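Local atomic coordinates of tetratricopeptide TPR_2 repeat protein (Thermobaculum terrenum, PDB entry 5DJS), a protein that combines tetratricopeptide repeats with a GT-B-type glycosyltransferase family 41 fold and binds uridine-5'-diphosphate. Residues T266-M276 / Y297-Y308. The protein carries 1 engineered substitution. Residues are numbered along the deposited sequence; the frame is centred on the assembly and turned at random.
Sequences TWLAAINTTGM and YTERLVRLSRFY
Glu299 reaches into the turn at Thr273 and Thr274 and joins two loops of a Rossmann-like parallel sheet in this GT-B fold: one follows strand 263-266, the other leads into edge strand 300-304. A turn about CB-CG (chi2 92°) bends its chain and brings the carboxylate toward both threonines. OE1 accepts from Thr273 OG1 at 2.6 Å, while OE2 takes two bonds: Thr274 N, 2.7 Å away, uses the syn lone pair in a nearly straight bond, and Thr274 OG1 comes from above the carboxylate plane. A side-chain hydroxyl suits both places, since each OG1 donates to the carboxylate and also accepts from the backbone N two residues on, making two successive ST turns. Gly275 fits the positive phi (89°) that follows. Beside this buried carboxylate, the CD2-CE2 side of the Tyr297 ring packs on the Asn272-Thr273 backbone, CE2 3.3 Å from Thr273 N.

Thr298, partly exposed, stands at the more solvent-facing border, touched by Leu137 of helix 129-143; its OG1 donates to Met276 O from above the carbonyl plane. Strand 281-285 separates strands 263-266 and 300-304, so the segments meet mainly through loops. At the far end, indole suits a buried carbonyl: Trp267 NE1 donates in its ring plane to Tyr308 O, 3.0 Å away and almost straight at 170°.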
# COMPACT_ATOMS: atom_id res chain seq x y z
N THR A 266 6.33 -2.43 -13.13
CA THR A 266 5.59 -2.20 -11.87
C THR A 266 6.59 -2.15 -10.71
O THR A 266 7.48 -3.01 -10.60
CB THR A 266 4.44 -3.24 -11.66
OG1 THR A 266 3.54 -2.77 -10.65
CG2 THR A 266 4.95 -4.65 -11.31
N TRP A 267 6.48 -1.13 -9.86
CA TRP A 267 7.45 -0.87 -8.80
C TRP A 267 6.82 -0.05 -7.66
O TRP A 267 5.91 0.77 -7.91
CB TRP A 267 8.67 -0.11 -9.37
CG TRP A 267 9.60 0.43 -8.31
CD1 TRP A 267 10.42 -0.29 -7.48
CD2 TRP A 267 9.78 1.80 -7.94
NE1 TRP A 267 11.09 0.54 -6.63
CE2 TRP A 267 10.72 1.84 -6.89
CE3 TRP A 267 9.24 3.01 -8.40
CZ2 TRP A 267 11.13 3.02 -6.29
CZ3 TRP A 267 9.65 4.20 -7.81
CH2 TRP A 267 10.58 4.20 -6.76
N LEU A 268 7.30 -0.29 -6.44
CA LEU A 268 7.00 0.50 -5.23
C LEU A 268 5.83 -0.03 -4.41
O LEU A 268 5.99 -0.33 -3.25
CB LEU A 268 6.81 2.00 -5.55
CG LEU A 268 6.74 2.97 -4.39
CD1 LEU A 268 8.12 3.20 -3.84
CD2 LEU A 268 6.20 4.31 -4.86
N ALA A 269 4.66 -0.16 -5.03
CA ALA A 269 3.45 -0.64 -4.35
C ALA A 269 3.28 -2.14 -4.51
O ALA A 269 2.62 -2.78 -3.68
CB ALA A 269 2.22 0.09 -4.89
N ALA A 270 3.85 -2.71 -5.56
CA ALA A 270 3.69 -4.12 -5.86
C ALA A 270 4.18 -4.95 -4.70
O ALA A 270 5.28 -4.72 -4.19
CB ALA A 270 4.43 -4.48 -7.13
N ILE A 271 3.33 -5.86 -4.25
CA ILE A 271 3.68 -6.96 -3.32
C ILE A 271 3.57 -8.34 -3.97
O ILE A 271 3.86 -9.35 -3.34
CB ILE A 271 2.78 -6.95 -2.06
CG1 ILE A 271 1.30 -7.00 -2.43
CG2 ILE A 271 3.07 -5.71 -1.21
CD1 ILE A 271 0.40 -7.47 -1.31
N ASN A 272 3.11 -8.37 -5.22
CA ASN A 272 3.00 -9.61 -5.99
C ASN A 272 2.80 -9.24 -7.47
O ASN A 272 2.72 -8.05 -7.82
CB ASN A 272 1.82 -10.45 -5.44
CG ASN A 272 1.94 -11.98 -5.66
OD1 ASN A 272 1.03 -12.69 -5.29
ND2 ASN A 272 3.03 -12.48 -6.23
N THR A 273 2.71 -10.24 -8.34
CA THR A 273 2.49 -10.02 -9.75
C THR A 273 1.20 -9.27 -10.02
O THR A 273 0.24 -9.39 -9.25
CB THR A 273 2.49 -11.36 -10.53
OG1 THR A 273 2.55 -11.09 -11.94
CG2 THR A 273 1.26 -12.24 -10.19
N THR A 274 1.20 -8.49 -11.10
CA THR A 274 -0.03 -7.95 -11.67
C THR A 274 -0.86 -9.04 -12.35
O THR A 274 -2.07 -8.86 -12.55
CB THR A 274 0.27 -6.88 -12.74
OG1 THR A 274 1.15 -7.43 -13.74
CG2 THR A 274 0.89 -5.64 -12.10
N GLY A 275 -0.19 -10.12 -12.76
CA GLY A 275 -0.79 -11.21 -13.50
C GLY A 275 -0.76 -11.01 -15.00
O GLY A 275 -1.10 -11.94 -15.75
N MET A 276 -0.33 -9.82 -15.45
CA MET A 276 -0.50 -9.38 -16.84
C MET A 276 0.67 -9.80 -17.73
O MET A 276 1.82 -9.79 -17.29
CB MET A 276 -0.62 -7.86 -16.89
CG MET A 276 -1.82 -7.30 -16.17
SD MET A 276 -1.74 -5.50 -15.97
CE MET A 276 -1.88 -4.96 -17.67
N TYR A 297 5.44 -15.05 -11.27
CA TYR A 297 5.32 -13.72 -11.86
C TYR A 297 5.34 -13.75 -13.37
O TYR A 297 6.24 -14.33 -13.98
CB TYR A 297 6.48 -12.84 -11.37
CG TYR A 297 6.45 -12.56 -9.89
CD1 TYR A 297 6.86 -13.53 -8.96
CD2 TYR A 297 5.98 -11.34 -9.40
CE1 TYR A 297 6.81 -13.29 -7.59
CE2 TYR A 297 5.93 -11.09 -8.03
CZ TYR A 297 6.35 -12.06 -7.13
OH TYR A 297 6.30 -11.82 -5.77
N THR A 298 4.34 -13.12 -13.99
CA THR A 298 4.34 -12.88 -15.44
C THR A 298 5.46 -11.92 -15.82
O THR A 298 6.10 -12.09 -16.85
CB THR A 298 3.02 -12.27 -15.93
OG1 THR A 298 2.71 -11.14 -15.11
CG2 THR A 298 1.90 -13.31 -15.89
N GLU A 299 5.68 -10.92 -14.98
CA GLU A 299 6.77 -9.97 -15.18
C GLU A 299 8.12 -10.67 -14.98
O GLU A 299 8.20 -11.68 -14.27
CB GLU A 299 6.69 -8.80 -14.18
CG GLU A 299 5.34 -8.11 -14.04
CD GLU A 299 4.46 -8.68 -12.92
OE1 GLU A 299 4.71 -9.80 -12.43
OE2 GLU A 299 3.48 -8.02 -12.56
N ARG A 300 9.17 -10.12 -15.58
CA ARG A 300 10.53 -10.52 -15.23
C ARG A 300 10.96 -9.75 -14.00
O ARG A 300 10.87 -8.52 -13.96
CB ARG A 300 11.53 -10.24 -16.35
CG ARG A 300 11.67 -11.36 -17.36
CD ARG A 300 12.83 -11.06 -18.29
NE ARG A 300 12.51 -11.38 -19.68
CZ ARG A 300 12.92 -10.69 -20.75
NH1 ARG A 300 13.67 -9.60 -20.64
NH2 ARG A 300 12.55 -11.11 -21.96
N LEU A 301 11.41 -10.48 -12.98
CA LEU A 301 11.85 -9.87 -11.74
C LEU A 301 13.21 -9.21 -11.95
O LEU A 301 14.12 -9.81 -12.54
CB LEU A 301 11.92 -10.92 -10.63
CG LEU A 301 10.60 -11.58 -10.23
CD1 LEU A 301 10.86 -12.76 -9.32
CD2 LEU A 301 9.67 -10.59 -9.54
N VAL A 302 13.34 -7.97 -11.48
CA VAL A 302 14.59 -7.22 -11.53
C VAL A 302 15.07 -7.08 -10.09
O VAL A 302 14.60 -6.21 -9.36
CB VAL A 302 14.38 -5.84 -12.19
CG1 VAL A 302 15.62 -4.97 -12.11
CG2 VAL A 302 13.96 -6.00 -13.64
N ARG A 303 15.99 -7.96 -9.69
CA ARG A 303 16.47 -7.99 -8.32
C ARG A 303 17.66 -7.03 -8.13
O ARG A 303 18.82 -7.43 -8.26
CB ARG A 303 16.90 -9.41 -7.94
CG ARG A 303 15.82 -10.47 -8.07
CD ARG A 303 16.44 -11.86 -7.97
NE ARG A 303 15.49 -12.87 -7.48
CZ ARG A 303 14.57 -13.50 -8.22
NH1 ARG A 303 14.43 -13.24 -9.53
NH2 ARG A 303 13.78 -14.40 -7.65
N LEU A 304 17.37 -5.77 -7.80
CA LEU A 304 18.42 -4.80 -7.48
C LEU A 304 19.33 -5.32 -6.35
O LEU A 304 18.87 -6.00 -5.43
CB LEU A 304 17.82 -3.46 -7.03
CG LEU A 304 16.94 -2.66 -7.98
CD1 LEU A 304 16.37 -1.45 -7.24
CD2 LEU A 304 17.70 -2.23 -9.22
N SER A 305 20.62 -4.96 -6.42
CA SER A 305 21.63 -5.39 -5.42
C SER A 305 21.73 -4.44 -4.21
O SER A 305 22.74 -4.40 -3.52
CB SER A 305 22.98 -5.49 -6.12
OG SER A 305 23.28 -4.25 -6.74
N ARG A 306 20.67 -3.66 -3.98
CA ARG A 306 20.45 -2.90 -2.76
C ARG A 306 18.96 -3.08 -2.39
O ARG A 306 18.23 -3.80 -3.07
CB ARG A 306 20.75 -1.42 -3.02
CG ARG A 306 19.83 -0.81 -4.06
CD ARG A 306 19.96 0.69 -4.22
NE ARG A 306 20.07 1.48 -2.99
CZ ARG A 306 19.13 1.65 -2.07
NH1 ARG A 306 17.95 1.05 -2.14
NH2 ARG A 306 19.37 2.44 -1.03
N PHE A 307 18.50 -2.38 -1.35
CA PHE A 307 17.09 -2.37 -0.97
C PHE A 307 16.25 -1.75 -2.10
O PHE A 307 16.70 -0.81 -2.75
CB PHE A 307 16.90 -1.58 0.34
CG PHE A 307 15.50 -1.64 0.90
CD1 PHE A 307 14.89 -2.86 1.19
CD2 PHE A 307 14.80 -0.46 1.17
CE1 PHE A 307 13.61 -2.90 1.72
CE2 PHE A 307 13.52 -0.50 1.71
CZ PHE A 307 12.93 -1.73 1.98
N TYR A 308 15.04 -2.28 -2.33
CA TYR A 308 14.23 -1.86 -3.49
C TYR A 308 13.62 -0.46 -3.41
O TYR A 308 12.90 -0.08 -4.32
CB TYR A 308 13.15 -2.91 -3.80
CG TYR A 308 11.85 -2.81 -2.98
CD1 TYR A 308 11.84 -2.96 -1.59
CD2 TYR A 308 10.63 -2.61 -3.62
CE1 TYR A 308 10.66 -2.89 -0.86
CE2 TYR A 308 9.44 -2.54 -2.91
CZ TYR A 308 9.46 -2.68 -1.53
OH TYR A 308 8.28 -2.61 -0.82